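Local coordinates for protein gamma-glutamyltranspeptidase (Streptomyces lincolnensis, PDB 6J3A) that probably works as a hydrolase or transferase, being an LmbA-like gamma-glutamyltranspeptidase homologue of the N-terminal nucleophile hydrolase clan, at residues A[80-85]-A[242-247]; A[111-116]-A[251-256]; A[304-309]-A[538-543]. All blocks are in the same frame, centred on the assembly; numbering follows the deposited sequence.

Contact 1 of 3, residues A[80-85]-A[242-247]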
loop_
_atom_site.group_PDB
_atom_site.type_symbol
_atom_site.label_atom_id
_atom_site.label_comp_id
_atom_site.label_asym_id
_atom_site.label_seq_id
_atom_site.Cartn_x
_atom_site.Cartn_y
_atom_site.Cartn_z
ATOM N N VAL A 80 2.919 -35.682 4.250
ATOM C CA VAL A 80 3.922 -36.758 4.274
ATOM C C VAL A 80 4.044 -37.485 2.932
ATOM O O VAL A 80 3.197 -37.347 2.046
ATOM C CB VAL A 80 3.634 -37.809 5.385
ATOM C CG1 VAL A 80 3.767 -37.181 6.764
ATOM C CG2 VAL A 80 2.264 -38.479 5.220
ATOM N N ALA A 81 5.112 -38.268 2.811
ATOM C CA ALA A 81 5.276 -39.211 1.712
ATOM C C ALA A 81 4.202 -40.303 1.773
ATOM O O ALA A 81 3.760 -40.686 2.869
ATOM C CB ALA A 81 6.657 -39.837 1.752
ATOM N N PRO A 82 3.760 -40.798 0.595
ATOM C CA PRO A 82 2.788 -41.895 0.652
ATOM C C PRO A 82 3.394 -43.196 1.185
ATOM O O PRO A 82 4.611 -43.407 1.104
ATOM C CB PRO A 82 2.321 -42.050 -0.805
ATOM C CG PRO A 82 2.709 -40.783 -1.493
ATOM C CD PRO A 82 3.901 -40.243 -0.765
ATOM N N ALA A 83 2.525 -44.051 1.714
ATOM C CA ALA A 83 2.891 -45.368 2.232
ATOM C C ALA A 83 3.792 -46.194 1.286
ATOM O O ALA A 83 4.670 -46.932 1.754
ATOM C CB ALA A 83 1.628 -46.143 2.586
ATOM N N GLY A 84 3.587 -46.055 -0.029
ATOM C CA GLY A 84 4.408 -46.749 -1.048
ATOM C C GLY A 84 5.612 -45.993 -1.621
ATOM O O GLY A 84 6.223 -46.433 -2.608
ATOM N N ALA A 85 5.970 -44.873 -1.000
ATOM C CA ALA A 85 6.987 -43.985 -1.548
ATOM C C ALA A 85 8.326 -44.272 -0.916
ATOM O O ALA A 85 8.800 -43.499 -0.086
ATOM C CB ALA A 85 6.596 -42.534 -1.327
ATOM N N THR A 242 4.114 -42.791 -12.616
ATOM C CA THR A 242 2.875 -42.840 -11.875
ATOM C C THR A 242 3.189 -42.600 -10.389
ATOM O O THR A 242 4.305 -42.841 -9.925
ATOM C CB THR A 242 2.156 -44.182 -12.125
ATOM O OG1 THR A 242 0.776 -44.050 -11.784
ATOM C CG2 THR A 242 2.777 -45.344 -11.331
ATOM N N GLY A 243 2.203 -42.107 -9.655
ATOM C CA GLY A 243 2.368 -41.820 -8.234
ATOM C C GLY A 243 1.902 -42.991 -7.392
ATOM O O GLY A 243 0.962 -43.695 -7.765
ATOM N N THR A 244 2.561 -43.185 -6.252
ATOM C CA THR A 244 2.240 -44.274 -5.322
ATOM C C THR A 244 1.147 -43.878 -4.345
ATOM O O THR A 244 0.689 -44.712 -3.568
ATOM C CB THR A 244 3.464 -44.700 -4.487
ATOM O OG1 THR A 244 3.881 -43.619 -3.640
ATOM C CG2 THR A 244 4.621 -45.117 -5.381
ATOM N N LEU A 245 0.762 -42.601 -4.363
ATOM C CA LEU A 245 -0.337 -42.081 -3.554
ATOM C C LEU A 245 -1.616 -42.917 -3.706
ATOM O O LEU A 245 -1.941 -43.375 -4.804
ATOM C CB LEU A 245 -0.611 -40.621 -3.935
ATOM C CG LEU A 245 -1.549 -39.847 -2.995
ATOM C CD1 LEU A 245 -0.801 -39.300 -1.787
ATOM C CD2 LEU A 245 -2.249 -38.713 -3.732
ATOM N N THR A 246 -2.324 -43.106 -2.593
ATOM C CA THR A 246 -3.521 -43.957 -2.536
ATOM C C THR A 246 -4.620 -43.291 -1.726
ATOM O O THR A 246 -4.373 -42.349 -0.981
ATOM C CB THR A 246 -3.239 -45.314 -1.845
ATOM O OG1 THR A 246 -3.227 -45.139 -0.420
ATOM C CG2 THR A 246 -1.905 -45.929 -2.296
ATOM N N ALA A 247 -5.823 -43.842 -1.841
ATOM C CA ALA A 247 -7.002 -43.381 -1.091
ATOM C C ALA A 247 -6.760 -43.338 0.410
ATOM O O ALA A 247 -7.102 -42.358 1.062
ATOM C CB ALA A 247 -8.190 -44.282 -1.383
#
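T244 sets its side chain against P82, G84 and A85 of the turn P82-A85, and does so without a hydrogen bond between segments 80-85 and 242-247. OG1 lies between the backbone N and the carbonyl carbon (chi1 64°), which turns the hydroxyl oxygen toward the proline. It stands 3.6 Å from P82 CB, with the two side chains crossing at about a right angle. The same oxygen is 3.7 Å from A85 CB. The methyl branch takes the other neighbour, T244 CG2 lying 3.5 Å from G84 O. G84 has no side chain, and T244 CB lies 3.8 Å from the glycine carbonyl oxygen. L245 adds an apolar touch: the root of its side chain points away from the turn, yet CD1 packs 3.8 Å from P82 CG.

Behind this first shell stands the turn itself. P82 to A85 form a type I beta turn closed by a 2.9 Å hydrogen bond from A85 N to P82 O, so the amide that T244 OG1 approaches already has a partner. On the other segment, T246 is the N-cap of helix 247-252, and its hydroxyl caps a backbone N in the first turn of that helix. The carboxylate of D249, three residues further on, ties the two sides together: one oxygen accepts from T246 N, the other from A83 N. H89 of helix 87-92 also touches T244, while L460 touches P82.

The contact thus illustrates a division of labour in loop packing. Van der Waals fit joins the segments directly, whereas the polar link between them is delegated to the first turn of the helix that 242-247 leads into, whose N-terminal amides would probably be electrostatically suited to the D249 carboxylate.

Contact 2 of 3, residues A[111-116]-A[251-256]; sequences AFDAWM and AGWSAT
D113 and W253 both hold CG anti to the backbone N. In D113 (chi1 -162°) this sends CG off helix 111-122 toward the chain leaving helix 247-252; in W253 it sends CG back toward helix 111-122, and the ring meets D113 CB while OD2 meets A255 N. OD2 accepts a hydrogen bond there, with 2.8 Å between D113 OD2 and A255 N and a nearly straight N-H at 166°. The donor arrives on the anti side of the oxygen, 23° out of the carboxylate plane. The same A255 N lies 3.4 Å above the plane of the W253 ring, offset toward its rim. W253 CZ3 in turn reaches D113 CB at 3.8 Å, in an oblique approach.

The carboxylate's other oxygen, OD1, forms a salt bridge with R213 of helix 205-217. Both oxygens of this buried acid are thus engaged; OD2 has a further partner outside the segments besides A255 N, and the arginine probably balances the charge. R217, on the same helix, bonds to W253 O.

These partners sit where helix 247-252 gives way to strand 256-265. That strand starts at T256, which is paired through its backbone with C76 of strand 73-77, while A114 and W115 of helix 111-122 lie on V61 of strand 61-66. Helices covering strands in this way are consistent with the layered core of the N-terminal nucleophile hydrolase fold.

Two alanines meet where helix and chain come nearest. A255 CB points toward the helix and lies 3.6 Å from A114 CA. Its distance to A114 CB is 4.0 Å. Beside them S254 passes the acid with its backbone, S254 CA lying 3.5 Å from D113 OD2.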
loop_
_atom_site.group_PDB
_atom_site.type_symbol
_atom_site.label_atom_id
_atom_site.label_comp_id
_atom_site.label_asym_id
_atom_site.label_seq_id
_atom_site.Cartn_x
_atom_site.Cartn_y
_atom_site.Cartn_z
ATOM N N ALA A 111 -2.080 -28.496 3.067
ATOM C CA ALA A 111 -2.570 -27.143 3.283
ATOM C C ALA A 111 -4.056 -27.078 3.617
ATOM O O ALA A 111 -4.450 -26.381 4.541
ATOM C CB ALA A 111 -2.273 -26.288 2.064
ATOM N N PHE A 112 -4.879 -27.796 2.868
ATOM C CA PHE A 112 -6.311 -27.690 3.063
ATOM C C PHE A 112 -6.730 -28.030 4.488
ATOM O O PHE A 112 -7.414 -27.242 5.139
ATOM C CB PHE A 112 -7.097 -28.561 2.101
ATOM C CG PHE A 112 -8.581 -28.396 2.256
ATOM C CD1 PHE A 112 -9.235 -27.335 1.662
ATOM C CD2 PHE A 112 -9.313 -29.272 3.047
ATOM C CE1 PHE A 112 -10.603 -27.165 1.829
ATOM C CE2 PHE A 112 -10.678 -29.113 3.216
ATOM C CZ PHE A 112 -11.324 -28.052 2.609
ATOM N N ASP A 113 -6.324 -29.204 4.958
ATOM C CA ASP A 113 -6.699 -29.646 6.306
ATOM C C ASP A 113 -6.187 -28.680 7.381
ATOM O O ASP A 113 -6.882 -28.420 8.365
ATOM C CB ASP A 113 -6.199 -31.059 6.600
ATOM C CG ASP A 113 -6.921 -31.691 7.780
ATOM O OD1 ASP A 113 -8.134 -31.992 7.649
ATOM O OD2 ASP A 113 -6.290 -31.869 8.851
ATOM N N ALA A 114 -4.983 -28.151 7.171
ATOM C CA ALA A 114 -4.396 -27.158 8.058
ATOM C C ALA A 114 -5.251 -25.905 8.197
ATOM O O ALA A 114 -5.503 -25.460 9.308
ATOM C CB ALA A 114 -2.999 -26.788 7.587
ATOM N N TRP A 115 -5.701 -25.344 7.078
ATOM C CA TRP A 115 -6.567 -24.156 7.112
ATOM C C TRP A 115 -7.935 -24.469 7.721
ATOM O O TRP A 115 -8.555 -23.601 8.346
ATOM C CB TRP A 115 -6.750 -23.567 5.704
ATOM C CG TRP A 115 -5.501 -22.973 5.114
ATOM C CD1 TRP A 115 -4.879 -23.343 3.951
ATOM C CD2 TRP A 115 -4.724 -21.899 5.656
ATOM N NE1 TRP A 115 -3.762 -22.565 3.736
ATOM C CE2 TRP A 115 -3.644 -21.675 4.770
ATOM C CE3 TRP A 115 -4.837 -21.104 6.802
ATOM C CZ2 TRP A 115 -2.690 -20.690 4.994
ATOM C CZ3 TRP A 115 -3.884 -20.119 7.023
ATOM C CH2 TRP A 115 -2.821 -19.923 6.123
ATOM N N MET A 116 -8.402 -25.700 7.529
ATOM C CA MET A 116 -9.660 -26.137 8.118
ATOM C C MET A 116 -9.511 -26.241 9.619
ATOM O O MET A 116 -10.412 -25.862 10.350
ATOM C CB MET A 116 -10.107 -27.493 7.554
ATOM C CG MET A 116 -10.661 -27.475 6.139
ATOM S SD MET A 116 -11.829 -26.153 5.778
ATOM C CE MET A 116 -10.711 -24.951 5.061
ATOM N N ALA A 251 -6.939 -40.557 3.418
ATOM C CA ALA A 251 -7.886 -40.834 4.511
ATOM C C ALA A 251 -7.242 -40.782 5.917
ATOM O O ALA A 251 -7.876 -40.358 6.888
ATOM C CB ALA A 251 -8.576 -42.177 4.277
ATOM N N GLY A 252 -5.981 -41.196 6.008
ATOM C CA GLY A 252 -5.265 -41.266 7.287
ATOM C C GLY A 252 -4.610 -39.987 7.798
ATOM O O GLY A 252 -4.334 -39.875 8.996
ATOM N N TRP A 253 -4.362 -39.024 6.910
ATOM C CA TRP A 253 -3.534 -37.858 7.254
ATOM C C TRP A 253 -4.358 -36.659 7.691
ATOM O O TRP A 253 -5.335 -36.295 7.057
ATOM C CB TRP A 253 -2.599 -37.453 6.098
ATOM C CG TRP A 253 -1.627 -36.370 6.509
ATOM C CD1 TRP A 253 -0.376 -36.540 7.023
ATOM C CD2 TRP A 253 -1.859 -34.960 6.480
ATOM N NE1 TRP A 253 0.192 -35.321 7.305
ATOM C CE2 TRP A 253 -0.699 -34.333 6.985
ATOM C CE3 TRP A 253 -2.936 -34.164 6.073
ATOM C CZ2 TRP A 253 -0.581 -32.946 7.088
ATOM C CZ3 TRP A 253 -2.825 -32.790 6.183
ATOM C CH2 TRP A 253 -1.652 -32.192 6.686
ATOM N N SER A 254 -3.920 -36.038 8.775
ATOM C CA SER A 254 -4.476 -34.796 9.285
ATOM C C SER A 254 -3.325 -33.863 9.573
ATOM O O SER A 254 -2.203 -34.297 9.855
ATOM C CB SER A 254 -5.230 -35.032 10.594
ATOM O OG SER A 254 -6.424 -35.753 10.378
ATOM N N ALA A 255 -3.614 -32.571 9.528
ATOM C CA ALA A 255 -2.684 -31.572 10.021
ATOM C C ALA A 255 -2.617 -31.706 11.541
ATOM O O ALA A 255 -3.604 -32.091 12.188
ATOM C CB ALA A 255 -3.152 -30.190 9.621
ATOM N N THR A 256 -1.445 -31.415 12.095
ATOM C CA THR A 256 -1.208 -31.535 13.537
ATOM C C THR A 256 -0.633 -30.256 14.114
ATOM O O THR A 256 -0.119 -29.419 13.370
ATOM C CB THR A 256 -0.224 -32.670 13.852
ATOM O OG1 THR A 256 0.956 -32.514 13.056
ATOM C CG2 THR A 256 -0.860 -34.005 13.555
#

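Contact 3 of 3, residues A[304-309]-A[538-543]; sequences LLVEGC and WHNDSF
Helix-on-strand packing joins L305, V306 and C309 of helix 299-319 to W538 and N540 of strand 538-540. The axes of helix 304-309 and strand 538-540 approach to 9.0 Å, with 36° between their directions. L305 CD1 meets the indole at its edge, in the ring plane, 3.7 Å from W538 CZ2. V306 CG2 comes obliquely to the pyrrole part, 3.6 Å from W538 NE1. The indole also stacks with H512 of helix 506-519.

The strand is an outer member of a small mixed sheet with 556-560 and 577-581, so this packing lays helix 299-319 against that sheet; V306 also touches V557 of the central strand.

With CG between the backbone N and the carbonyl carbon (chi1 80°), the N540 carboxamide carbon stands on the helix side of the strand. Its OD1 takes S542 N at 3.0 Å on a lone pair in the carbonyl plane, making an Asx turn and fixing how the amide is rotated. With OD1 so engaged, ND2 faces the helix, where N540 ND2 lies 3.2 Å from C309 SG, a close polar approach with no hydrogen bond assigned. Q508 approaches both residues, its OE1 accepting from N540 N.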
loop_
_atom_site.group_PDB
_atom_site.type_symbol
_atom_site.label_atom_id
_atom_site.label_comp_id
_atom_site.label_asym_id
_atom_site.label_seq_id
_atom_site.Cartn_x
_atom_site.Cartn_y
_atom_site.Cartn_z
ATOM N N LEU A 304 30.326 -11.692 8.045
ATOM C CA LEU A 304 30.012 -12.458 9.254
ATOM C C LEU A 304 28.740 -13.290 9.122
ATOM O O LEU A 304 28.726 -14.457 9.496
ATOM C CB LEU A 304 29.882 -11.524 10.467
ATOM C CG LEU A 304 29.434 -12.194 11.770
ATOM C CD1 LEU A 304 30.529 -13.108 12.305
ATOM C CD2 LEU A 304 29.029 -11.169 12.812
ATOM N N LEU A 305 27.682 -12.668 8.612
ATOM C CA LEU A 305 26.400 -13.338 8.408
ATOM C C LEU A 305 26.411 -14.386 7.302
ATOM O O LEU A 305 25.691 -15.381 7.398
ATOM C CB LEU A 305 25.305 -12.311 8.122
ATOM C CG LEU A 305 24.985 -11.326 9.255
ATOM C CD1 LEU A 305 23.754 -10.494 8.923
ATOM C CD2 LEU A 305 24.800 -12.005 10.602
ATOM N N VAL A 306 27.198 -14.152 6.249
ATOM C CA VAL A 306 27.288 -15.091 5.113
ATOM C C VAL A 306 27.966 -16.394 5.567
ATOM O O VAL A 306 27.427 -17.498 5.411
ATOM C CB VAL A 306 28.022 -14.442 3.906
ATOM C CG1 VAL A 306 28.358 -15.459 2.811
ATOM C CG2 VAL A 306 27.173 -13.320 3.321
ATOM N N GLU A 307 29.147 -16.247 6.148
ATOM C CA GLU A 307 29.883 -17.395 6.667
ATOM C C GLU A 307 29.076 -18.158 7.726
ATOM O O GLU A 307 29.028 -19.386 7.708
ATOM C CB GLU A 307 31.250 -16.954 7.212
ATOM C CG GLU A 307 32.176 -16.370 6.152
ATOM C CD GLU A 307 32.233 -17.241 4.923
ATOM O OE1 GLU A 307 31.573 -16.888 3.924
ATOM O OE2 GLU A 307 32.897 -18.304 4.980
ATOM N N GLY A 308 28.432 -17.425 8.623
ATOM C CA GLY A 308 27.556 -18.030 9.625
ATOM C C GLY A 308 26.404 -18.800 9.003
ATOM O O GLY A 308 26.095 -19.914 9.420
ATOM N N CYS A 309 25.782 -18.205 7.987
ATOM C CA CYS A 309 24.729 -18.863 7.212
ATOM C C CYS A 309 25.193 -20.167 6.543
ATOM O O CYS A 309 24.485 -21.179 6.610
ATOM C CB CYS A 309 24.178 -17.909 6.167
ATOM S SG CYS A 309 22.960 -18.674 5.085
ATOM N N TRP A 538 20.502 -9.829 0.532
ATOM C CA TRP A 538 21.457 -10.709 -0.151
ATOM C C TRP A 538 21.204 -12.153 0.256
ATOM O O TRP A 538 20.501 -12.408 1.220
ATOM C CB TRP A 538 22.901 -10.328 0.222
ATOM C CG TRP A 538 23.229 -10.619 1.694
ATOM C CD1 TRP A 538 23.847 -11.735 2.200
ATOM C CD2 TRP A 538 22.903 -9.804 2.824
ATOM N NE1 TRP A 538 23.937 -11.654 3.571
ATOM C CE2 TRP A 538 23.366 -10.479 3.980
ATOM C CE3 TRP A 538 22.269 -8.562 2.976
ATOM C CZ2 TRP A 538 23.213 -9.956 5.267
ATOM C CZ3 TRP A 538 22.123 -8.034 4.264
ATOM C CH2 TRP A 538 22.590 -8.735 5.390
ATOM N N HIS A 539 21.818 -13.085 -0.466
ATOM C CA HIS A 539 21.803 -14.515 -0.108
ATOM C C HIS A 539 23.040 -15.192 -0.645
ATOM O O HIS A 539 23.682 -14.663 -1.549
ATOM C CB HIS A 539 20.568 -15.221 -0.673
ATOM C CG HIS A 539 20.606 -15.435 -2.159
ATOM N ND1 HIS A 539 20.840 -16.667 -2.732
ATOM C CD2 HIS A 539 20.421 -14.577 -3.188
ATOM C CE1 HIS A 539 20.796 -16.553 -4.047
ATOM N NE2 HIS A 539 20.547 -15.294 -4.350
ATOM N N ASN A 540 23.358 -16.363 -0.098
ATOM C CA ASN A 540 24.371 -17.250 -0.690
ATOM C C ASN A 540 23.744 -18.539 -1.219
ATOM O O ASN A 540 22.614 -18.879 -0.855
ATOM C CB ASN A 540 25.506 -17.539 0.306
ATOM C CG ASN A 540 25.157 -18.611 1.324
ATOM O OD1 ASN A 540 25.208 -19.803 1.026
ATOM N ND2 ASN A 540 24.848 -18.193 2.543
ATOM N N ASP A 541 24.494 -19.239 -2.072
ATOM C CA ASP A 541 24.072 -20.541 -2.628
ATOM C C ASP A 541 25.140 -21.620 -2.420
ATOM O O ASP A 541 25.219 -22.582 -3.193
ATOM C CB ASP A 541 23.755 -20.431 -4.130
ATOM C CG ASP A 541 22.464 -19.693 -4.419
ATOM O OD1 ASP A 541 21.407 -20.016 -3.825
ATOM O OD2 ASP A 541 22.520 -18.802 -5.285
ATOM N N SER A 542 25.937 -21.481 -1.363
ATOM C CA SER A 542 27.038 -22.410 -1.091
ATOM C C SER A 542 26.592 -23.558 -0.178
ATOM O O SER A 542 27.070 -23.722 0.935
ATOM C CB SER A 542 28.242 -21.664 -0.516
ATOM O OG SER A 542 29.377 -22.500 -0.497
ATOM N N PHE A 543 25.684 -24.364 -0.712
ATOM C CA PHE A 543 25.103 -25.535 -0.041
ATOM C C PHE A 543 24.200 -26.224 -1.075
ATOM O O PHE A 543 23.780 -25.573 -2.034
ATOM C CB PHE A 543 24.272 -25.106 1.172
ATOM C CG PHE A 543 23.251 -24.057 0.850
ATOM C CD1 PHE A 543 22.046 -24.408 0.241
ATOM C CD2 PHE A 543 23.504 -22.717 1.116
ATOM C CE1 PHE A 543 21.113 -23.445 -0.094
ATOM C CE2 PHE A 543 22.568 -21.750 0.798
ATOM C CZ PHE A 543 21.371 -22.113 0.190
#

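Contacts 1 and 2 are neighbours, their segments alternating along the chain, and they meet where V80 CG2 lies 3.7 Å from W253 CD1. Both involve the ends of helix 247-252: 242-247 leads into it and 251-256 leads out. Contact 3 holds other elements, its centre about 34 Å from that of contact 2 on the opposite side of the chain's centre. All three are largely buried, though contact 3 is the one whose touching residues are all buried. Their chemistry differs with the elements they join: loop fits loop by shape in contact 1, a charged side chain bonds a backbone amide in contact 2, and in contact 3 aliphatic groups pack on an indole beside a carboxamide.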